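Large adhesion protein (Lap) involved in biofilm formation (Marinobacter hydrocarbonoclasticus, PDB 6XI3) probably extends an adhesin away from the bacterial surface during biofilm formation, as a string of tandem Ig-like beta-sandwich domains with calcium ions bound between them. Local coordinates at residues 220-229 with 239-247; 138-146 with 178-188. One frame throughout, in Å; residues are numbered along the deposited sequence.

Contact 1 of 2, residues 220-229 with 239-247. With CA (calcium ion), chain D; EDT ({[-(bis-carboxymethyl-amino)-ethyl]-carboxymethyl-amino}-acetic acid), chain I.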
loop_
_atom_site.group_PDB
_atom_site.type_symbol
_atom_site.label_atom_id
_atom_site.label_comp_id
_atom_site.label_asym_id
_atom_site.label_seq_id
_atom_site.Cartn_x
_atom_site.Cartn_y
_atom_site.Cartn_z
ATOM N N THR A 220 -9.613 1.424 2.801
ATOM C CA THR A 220 -10.004 0.250 1.963
ATOM C C THR A 220 -9.483 -1.019 2.642
ATOM O O THR A 220 -8.273 -1.102 2.970
ATOM C CB THR A 220 -9.566 0.442 0.504
ATOM O OG1 THR A 220 -9.956 1.749 0.065
ATOM C CG2 THR A 220 -10.171 -0.568 -0.451
ATOM N N ALA A 221 -10.399 -1.944 2.892
ATOM C CA ALA A 221 -10.134 -3.300 3.378
ATOM C C ALA A 221 -9.409 -4.076 2.261
ATOM O O ALA A 221 -9.953 -4.169 1.184
ATOM C CB ALA A 221 -11.453 -3.963 3.745
ATOM N N GLY A 222 -8.236 -4.617 2.554
ATOM C CA GLY A 222 -7.438 -5.440 1.636
ATOM C C GLY A 222 -8.140 -6.762 1.414
ATOM O O GLY A 222 -8.774 -7.228 2.337
ATOM N N ASP A 223 -8.099 -7.294 0.206
ATOM C CA ASP A 223 -8.728 -8.598 -0.095
ATOM C C ASP A 223 -7.999 -9.223 -1.282
ATOM O O ASP A 223 -7.359 -8.505 -2.058
ATOM C CB ASP A 223 -10.222 -8.396 -0.351
ATOM C CG ASP A 223 -11.033 -9.672 -0.393
ATOM O OD1 ASP A 223 -10.841 -10.538 0.497
ATOM O OD2 ASP A 223 -11.802 -9.812 -1.356
ATOM N N LEU A 224 -8.132 -10.531 -1.438
ATOM C CA LEU A 224 -7.565 -11.269 -2.581
ATOM C C LEU A 224 -8.520 -12.432 -2.863
ATOM O O LEU A 224 -9.001 -13.047 -1.906
ATOM C CB LEU A 224 -6.132 -11.732 -2.269
ATOM C CG LEU A 224 -5.452 -12.518 -3.403
ATOM C CD1 LEU A 224 -3.953 -12.281 -3.464
ATOM C CD2 LEU A 224 -5.712 -14.008 -3.274
ATOM N N THR A 225 -8.837 -12.645 -4.137
ATOM C CA THR A 225 -9.506 -13.879 -4.601
ATOM C C THR A 225 -8.562 -14.629 -5.541
ATOM O O THR A 225 -7.745 -13.980 -6.183
ATOM C CB THR A 225 -10.850 -13.572 -5.260
ATOM O OG1 THR A 225 -10.576 -12.957 -6.518
ATOM C CG2 THR A 225 -11.763 -12.713 -4.399
ATOM N N VAL A 226 -8.702 -15.956 -5.606
ATOM C CA VAL A 226 -7.962 -16.788 -6.586
ATOM C C VAL A 226 -8.976 -17.716 -7.245
ATOM O O VAL A 226 -9.953 -18.088 -6.601
ATOM C CB VAL A 226 -6.771 -17.538 -5.967
ATOM C CG1 VAL A 226 -7.184 -18.590 -4.944
ATOM C CG2 VAL A 226 -5.906 -18.167 -7.056
ATOM N N SER A 227 -8.760 -18.040 -8.512
ATOM C CA SER A 227 -9.624 -19.022 -9.190
ATOM C C SER A 227 -8.761 -19.901 -10.089
ATOM O O SER A 227 -7.692 -19.440 -10.586
ATOM C CB SER A 227 -10.793 -18.346 -9.876
ATOM O OG SER A 227 -10.482 -17.980 -11.189
ATOM N N VAL A 228 -9.164 -21.157 -10.192
ATOM C CA VAL A 228 -8.536 -22.131 -11.105
ATOM C C VAL A 228 -9.337 -22.018 -12.385
ATOM O O VAL A 228 -10.453 -22.480 -12.371
ATOM C CB VAL A 228 -8.552 -23.536 -10.480
ATOM C CG1 VAL A 228 -7.798 -24.531 -11.332
ATOM C CG2 VAL A 228 -7.976 -23.466 -9.083
ATOM N N ASP A 229 -8.812 -21.308 -13.379
ATOM C CA ASP A 229 -9.458 -21.169 -14.705
ATOM C C ASP A 229 -9.495 -22.532 -15.412
ATOM O O ASP A 229 -10.548 -22.882 -15.924
ATOM C CB ASP A 229 -8.767 -20.102 -15.542
ATOM C CG ASP A 229 -8.848 -18.750 -14.824
ATOM O OD1 ASP A 229 -9.806 -18.553 -14.064
ATOM O OD2 ASP A 229 -7.957 -17.940 -14.998
ATOM N N ASN A 239 -3.972 -22.931 -15.349
ATOM C CA ASN A 239 -4.183 -21.472 -15.523
ATOM C C ASN A 239 -4.935 -20.928 -14.311
ATOM O O ASN A 239 -6.026 -21.414 -14.020
ATOM C CB ASN A 239 -4.934 -21.172 -16.806
ATOM C CG ASN A 239 -4.191 -21.633 -18.051
ATOM O OD1 ASN A 239 -3.041 -22.106 -17.999
ATOM N ND2 ASN A 239 -4.858 -21.488 -19.185
ATOM N N LEU A 240 -4.337 -19.951 -13.651
ATOM C CA LEU A 240 -4.821 -19.363 -12.377
ATOM C C LEU A 240 -5.030 -17.870 -12.602
ATOM O O LEU A 240 -4.297 -17.270 -13.431
ATOM C CB LEU A 240 -3.761 -19.599 -11.302
ATOM C CG LEU A 240 -3.258 -21.029 -11.156
ATOM C CD1 LEU A 240 -2.155 -21.105 -10.101
ATOM C CD2 LEU A 240 -4.403 -21.979 -10.817
ATOM N N SER A 241 -5.991 -17.277 -11.910
ATOM C CA SER A 241 -6.189 -15.807 -11.951
ATOM C C SER A 241 -6.813 -15.372 -10.635
ATOM O O SER A 241 -7.215 -16.230 -9.836
ATOM C CB SER A 241 -7.063 -15.384 -13.123
ATOM O OG SER A 241 -8.330 -16.024 -13.084
ATOM N N GLY A 242 -6.990 -14.068 -10.493
ATOM C CA GLY A 242 -7.788 -13.550 -9.392
ATOM C C GLY A 242 -7.818 -12.045 -9.417
ATOM O O GLY A 242 -7.363 -11.428 -10.428
ATOM N N THR A 243 -8.348 -11.524 -8.328
ATOM C CA THR A 243 -8.632 -10.089 -8.109
ATOM C C THR A 243 -7.998 -9.714 -6.780
ATOM O O THR A 243 -7.761 -10.611 -5.942
ATOM C CB THR A 243 -10.140 -9.777 -8.078
ATOM O OG1 THR A 243 -10.682 -10.388 -6.905
ATOM C CG2 THR A 243 -10.888 -10.278 -9.290
ATOM N N THR A 244 -7.764 -8.422 -6.583
ATOM C CA THR A 244 -7.332 -7.898 -5.285
ATOM C C THR A 244 -8.041 -6.574 -5.027
ATOM O O THR A 244 -8.419 -5.917 -5.982
ATOM C CB THR A 244 -5.806 -7.747 -5.208
ATOM O OG1 THR A 244 -5.369 -6.806 -6.190
ATOM C CG2 THR A 244 -5.096 -9.072 -5.362
ATOM N N THR A 245 -8.138 -6.212 -3.763
ATOM C CA THR A 245 -8.500 -4.845 -3.310
ATOM C C THR A 245 -7.380 -4.334 -2.404
ATOM O O THR A 245 -6.876 -5.101 -1.522
ATOM C CB THR A 245 -9.892 -4.881 -2.650
ATOM O OG1 THR A 245 -10.754 -5.632 -3.506
ATOM C CG2 THR A 245 -10.495 -3.508 -2.428
ATOM N N ASP A 246 -7.011 -3.070 -2.571
ATOM C CA ASP A 246 -5.990 -2.390 -1.743
ATOM C C ASP A 246 -4.632 -3.095 -1.872
ATOM O O ASP A 246 -3.832 -3.049 -0.906
ATOM C CB ASP A 246 -6.394 -2.271 -0.269
ATOM C CG ASP A 246 -5.630 -1.131 0.396
ATOM O OD1 ASP A 246 -5.271 -0.190 -0.339
ATOM O OD2 ASP A 246 -5.308 -1.235 1.610
ATOM N N VAL A 247 -4.348 -3.698 -3.029
ATOM C CA VAL A 247 -2.994 -4.246 -3.298
ATOM C C VAL A 247 -2.338 -3.407 -4.394
ATOM O O VAL A 247 -2.943 -3.261 -5.496
ATOM C CB VAL A 247 -3.061 -5.741 -3.639
ATOM C CG1 VAL A 247 -1.722 -6.294 -4.080
ATOM C CG2 VAL A 247 -3.590 -6.519 -2.449
HETATM CA CA CA D . -6.227 -0.648 3.599
HETATM O O20 EDT I . -12.469 -14.818 -1.029
HETATM C C5 EDT I . -12.441 -13.697 -0.477
HETATM O O19 EDT I . -13.034 -12.673 -1.001
HETATM C C4 EDT I . -11.766 -13.618 0.892
HETATM N N3 EDT I . -11.685 -14.906 1.656
HETATM C C2 EDT I . -12.971 -15.670 1.757
HETATM C C1 EDT I . -14.158 -14.863 2.267
HETATM O O18 EDT I . -15.220 -14.808 1.562
HETATM O O17 EDT I . -14.073 -14.313 3.389
HETATM C C6 EDT I . -11.223 -14.666 3.036
HETATM C C7 EDT I . -9.744 -14.539 3.017
HETATM N N8 EDT I . -9.197 -15.057 4.279
HETATM C C9 EDT I . -8.017 -15.902 4.014
HETATM C C10 EDT I . -7.556 -16.728 5.195
HETATM O O16 EDT I . -7.147 -17.882 4.958
HETATM O O15 EDT I . -7.554 -16.235 6.349
HETATM C C11 EDT I . -8.861 -13.940 5.189
HETATM C C12 EDT I . -7.482 -13.339 4.948
HETATM O O13 EDT I . -7.137 -13.039 3.788
HETATM O O14 EDT I . -6.710 -13.120 5.913
HETATM O O HOH W 1 -6.108 -2.860 4.439
HETATM O O HOH W 2 -5.576 -17.814 -16.021
#

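Contact 2 of 2, residues 138-146 with 178-188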
loop_
_atom_site.group_PDB
_atom_site.type_symbol
_atom_site.label_atom_id
_atom_site.label_comp_id
_atom_site.label_asym_id
_atom_site.label_seq_id
_atom_site.Cartn_x
_atom_site.Cartn_y
_atom_site.Cartn_z
ATOM N N ALA A 138 -14.891 8.480 6.359
ATOM C CA ALA A 138 -15.334 9.517 5.394
ATOM C C ALA A 138 -14.268 9.784 4.311
ATOM O O ALA A 138 -14.609 10.434 3.320
ATOM C CB ALA A 138 -15.689 10.793 6.134
ATOM N N GLN A 139 -13.026 9.308 4.486
ATOM C CA GLN A 139 -11.865 9.574 3.579
ATOM C C GLN A 139 -11.626 11.083 3.558
ATOM O O GLN A 139 -11.651 11.698 2.478
ATOM C CB GLN A 139 -12.096 8.977 2.184
ATOM C CG GLN A 139 -12.475 7.501 2.254
ATOM C CD GLN A 139 -12.374 6.720 0.959
ATOM O OE1 GLN A 139 -11.522 6.948 0.115
ATOM N NE2 GLN A 139 -13.182 5.692 0.864
ATOM N N THR A 140 -11.475 11.659 4.740
ATOM C CA THR A 140 -11.205 13.108 4.916
ATOM C C THR A 140 -10.092 13.306 5.934
ATOM O O THR A 140 -9.768 12.374 6.672
ATOM C CB THR A 140 -12.455 13.879 5.351
ATOM O OG1 THR A 140 -12.852 13.375 6.628
ATOM C CG2 THR A 140 -13.610 13.767 4.381
ATOM N N VAL A 141 -9.480 14.483 5.920
ATOM C CA VAL A 141 -8.434 14.832 6.901
ATOM C C VAL A 141 -8.766 16.221 7.452
ATOM O O VAL A 141 -9.247 17.085 6.669
ATOM C CB VAL A 141 -7.030 14.736 6.282
ATOM C CG1 VAL A 141 -6.906 15.568 5.027
ATOM C CG2 VAL A 141 -5.971 15.148 7.287
ATOM N N ASN A 142 -8.636 16.358 8.769
ATOM C CA ASN A 142 -8.613 17.662 9.480
ATOM C C ASN A 142 -7.154 18.004 9.769
ATOM O O ASN A 142 -6.433 17.123 10.315
ATOM C CB ASN A 142 -9.447 17.615 10.766
ATOM C CG ASN A 142 -10.906 17.301 10.518
ATOM O OD1 ASN A 142 -11.371 17.298 9.369
ATOM N ND2 ASN A 142 -11.642 17.032 11.588
ATOM N N LEU A 143 -6.741 19.211 9.390
ATOM C CA LEU A 143 -5.359 19.742 9.512
ATOM C C LEU A 143 -5.472 21.039 10.294
ATOM O O LEU A 143 -6.458 21.765 10.099
ATOM C CB LEU A 143 -4.774 20.112 8.141
ATOM C CG LEU A 143 -4.624 18.998 7.117
ATOM C CD1 LEU A 143 -4.196 19.552 5.777
ATOM C CD2 LEU A 143 -3.633 17.943 7.582
ATOM N N SER A 144 -4.435 21.403 11.016
ATOM C CA SER A 144 -4.358 22.742 11.624
ATOM C C SER A 144 -2.881 23.085 11.710
ATOM O O SER A 144 -2.074 22.193 11.473
ATOM C CB SER A 144 -5.060 22.797 12.950
ATOM O OG SER A 144 -4.278 22.173 13.948
ATOM N N GLY A 145 -2.566 24.344 11.984
ATOM C CA GLY A 145 -1.177 24.747 12.181
ATOM C C GLY A 145 -1.075 26.150 12.721
ATOM O O GLY A 145 -2.104 26.787 12.981
ATOM N N THR A 146 0.162 26.592 12.839
ATOM C CA THR A 146 0.559 27.869 13.460
ATOM C C THR A 146 1.544 28.475 12.488
ATOM O O THR A 146 2.172 27.708 11.744
ATOM C CB THR A 146 1.211 27.693 14.846
ATOM O OG1 THR A 146 2.426 26.960 14.663
ATOM C CG2 THR A 146 0.323 26.983 15.835
ATOM N N GLY A 178 -2.212 34.071 13.471
ATOM C CA GLY A 178 -1.243 33.321 12.654
ATOM C C GLY A 178 -1.599 31.845 12.503
ATOM O O GLY A 178 -0.790 31.121 11.891
ATOM N N SER A 179 -2.737 31.395 13.050
ATOM C CA SER A 179 -3.209 29.992 12.949
ATOM C C SER A 179 -3.971 29.775 11.634
ATOM O O SER A 179 -4.412 30.746 10.995
ATOM C CB SER A 179 -4.027 29.573 14.144
ATOM O OG SER A 179 -5.294 30.190 14.134
ATOM N N TYR A 180 -4.038 28.526 11.191
ATOM C CA TYR A 180 -4.787 28.117 9.980
ATOM C C TYR A 180 -5.278 26.696 10.245
ATOM O O TYR A 180 -4.710 26.006 11.145
ATOM C CB TYR A 180 -3.920 28.221 8.724
ATOM C CG TYR A 180 -2.792 27.218 8.699
ATOM C CD1 TYR A 180 -2.972 25.943 8.169
ATOM C CD2 TYR A 180 -1.544 27.545 9.217
ATOM C CE1 TYR A 180 -1.938 25.018 8.160
ATOM C CE2 TYR A 180 -0.500 26.629 9.206
ATOM C CZ TYR A 180 -0.709 25.357 8.709
ATOM O OH TYR A 180 0.335 24.485 8.676
ATOM N N SER A 181 -6.361 26.328 9.580
ATOM C CA SER A 181 -6.998 25.000 9.748
ATOM C C SER A 181 -7.839 24.674 8.515
ATOM O O SER A 181 -8.260 25.616 7.818
ATOM C CB SER A 181 -7.828 24.951 10.987
ATOM O OG SER A 181 -9.008 25.691 10.789
ATOM N N LEU A 182 -7.988 23.376 8.240
ATOM C CA LEU A 182 -8.955 22.851 7.260
ATOM C C LEU A 182 -9.669 21.662 7.889
ATOM O O LEU A 182 -9.023 20.874 8.647
ATOM C CB LEU A 182 -8.220 22.401 6.002
ATOM C CG LEU A 182 -7.595 23.504 5.158
ATOM C CD1 LEU A 182 -6.807 22.876 4.026
ATOM C CD2 LEU A 182 -8.661 24.451 4.604
ATOM N N THR A 183 -10.934 21.538 7.551
ATOM C CA THR A 183 -11.848 20.495 8.064
ATOM C C THR A 183 -12.371 19.727 6.870
ATOM O O THR A 183 -12.683 20.371 5.862
ATOM C CB THR A 183 -12.963 21.118 8.908
ATOM O OG1 THR A 183 -12.212 21.911 9.822
ATOM C CG2 THR A 183 -13.798 20.106 9.655
ATOM N N GLY A 184 -12.410 18.407 6.995
ATOM C CA GLY A 184 -13.008 17.508 5.996
ATOM C C GLY A 184 -12.392 17.652 4.614
ATOM O O GLY A 184 -13.151 17.596 3.664
ATOM N N VAL A 185 -11.077 17.812 4.473
ATOM C CA VAL A 185 -10.436 17.810 3.123
ATOM C C VAL A 185 -10.604 16.402 2.528
ATOM O O VAL A 185 -10.213 15.428 3.216
ATOM C CB VAL A 185 -8.950 18.200 3.155
ATOM C CG1 VAL A 185 -8.356 18.152 1.762
ATOM C CG2 VAL A 185 -8.711 19.561 3.785
ATOM N N ASP A 186 -11.117 16.307 1.297
ATOM C CA ASP A 186 -11.412 15.034 0.575
ATOM C C ASP A 186 -10.098 14.374 0.139
ATOM O O ASP A 186 -9.364 14.962 -0.698
ATOM C CB ASP A 186 -12.331 15.280 -0.632
ATOM C CG ASP A 186 -12.737 14.023 -1.407
ATOM O OD1 ASP A 186 -12.397 12.886 -0.965
ATOM O OD2 ASP A 186 -13.386 14.192 -2.457
ATOM N N ILE A 187 -9.794 13.183 0.661
ATOM C CA ILE A 187 -8.587 12.417 0.230
ATOM C C ILE A 187 -9.001 11.056 -0.349
ATOM O O ILE A 187 -8.140 10.131 -0.378
ATOM C CB ILE A 187 -7.584 12.272 1.381
ATOM C CG1 ILE A 187 -8.218 11.641 2.623
ATOM C CG2 ILE A 187 -6.952 13.610 1.682
ATOM C CD1 ILE A 187 -7.209 11.136 3.618
ATOM N N SER A 188 -10.254 10.935 -0.785
ATOM C CA SER A 188 -10.786 9.743 -1.499
ATOM C C SER A 188 -9.939 9.453 -2.753
ATOM O O SER A 188 -9.845 8.291 -3.102
ATOM C CB SER A 188 -12.263 9.865 -1.798
ATOM O OG SER A 188 -12.523 10.923 -2.701
HETATM O O HOH W 3 -14.187 11.886 0.904
#

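Contact 1 of 2, residues 220-229 with 239-247
D246 and T220 meet at a calcium ion where the 223-232/237-245 beta hairpin opens toward the preceding domain. From D246, CB rests on the CA of G222 at 3.8 Å; CG, anti to the backbone N (chi1 -157°), directs the carboxylate at the metal. OD2 binds the calcium ion at 2.3 Å and the carbonyl O of T220 binds it at 2.2 Å, while OD1 of D246 turns to a salt bridge with R301, which probably steadies the carboxylate. D192, D218 and N302 complete the protein ligands, consistent with a calcium-stiffened linker between domains. Next to the site, the methyls T220 CG2 and T245 CG2 touch at 3.6 Å, their side chains crossing at about a right angle. Further along the antiparallel pair, T225 OG1 and T243 OG1 share a short hydrogen bond of 2.6 Å on the face that also carries D223 and S227. At the far end S241 OG donates to the syn lone pair of D229 OD2 (2.7 Å), and a water also donates to that oxygen. The other face is largely apolar: L224, V226 and V228 pack against strand 290-299, T244 OG1 is hydrogen-bonded to G275 O, and Y277 of strand 277-283, which flanks 237-245, touches L224 and V226.

Contact 2 of 2, residues 138-146 with 178-188
Strands 140-146 and 180-183 run antiparallel, 177° between their directions, and pair backbone to backbone, with a beta bulge between V141 and L143 that shifts the register by one residue before V141 pairs with V185. This is the middle and one outermost strand of the three-stranded sheet in an Ig-like beta-sandwich. Where the second strand turns its corner at G184, the amide of N142 bridges the irregularity: OD1 accepts the G184 N-H at 2.8 Å in a nearly straight bond (176°). With N142 CG anti to the carbonyl carbon (chi1 -61°), the amide oxygen reaches across to the second strand, and the T183 side chain crosses that of N142 obliquely, T183 CG2 lying 3.7 Å from N142 OD1. Past the bulge, V141 and V185 point the same way side by side, V141 CG1 meeting V185 CB at 3.8 Å, and I187 CG2 closes on the same methyl from further along the chain. These groups face the opposing sheet, where M160 touches both valines and L195 meets I187. At the other end the Y180 ring settles on the backbone of side-chain-less G145, and Y180 OH is hydrogen-bonded to T128 O. G145 CA sits 3.5 Å above the plane of the Y180 ring, offset toward the rim, in a CH-pi contact.

Overall arrangement
Both contacts join strands of three-stranded sheets in consecutive domains; their centres lie about 34 Å apart and their nearest atoms about 5 Å, without touching. Contact 1 pairs the first and middle strands, which follow each other as a hairpin, whereas contact 2 pairs the middle and last strands, separated by two strands of the opposing sheet. Each is partly buried, with one face turned into its sandwich. Contact 1 adds hydroxyl and carboxylate bonds between side chains to its backbone pairing, ends in a calcium site at the domain boundary and carries part of the EDTA pocket; contact 2 has comparable backbone pairing but adds aliphatic groups and an aromatic ring inside one domain.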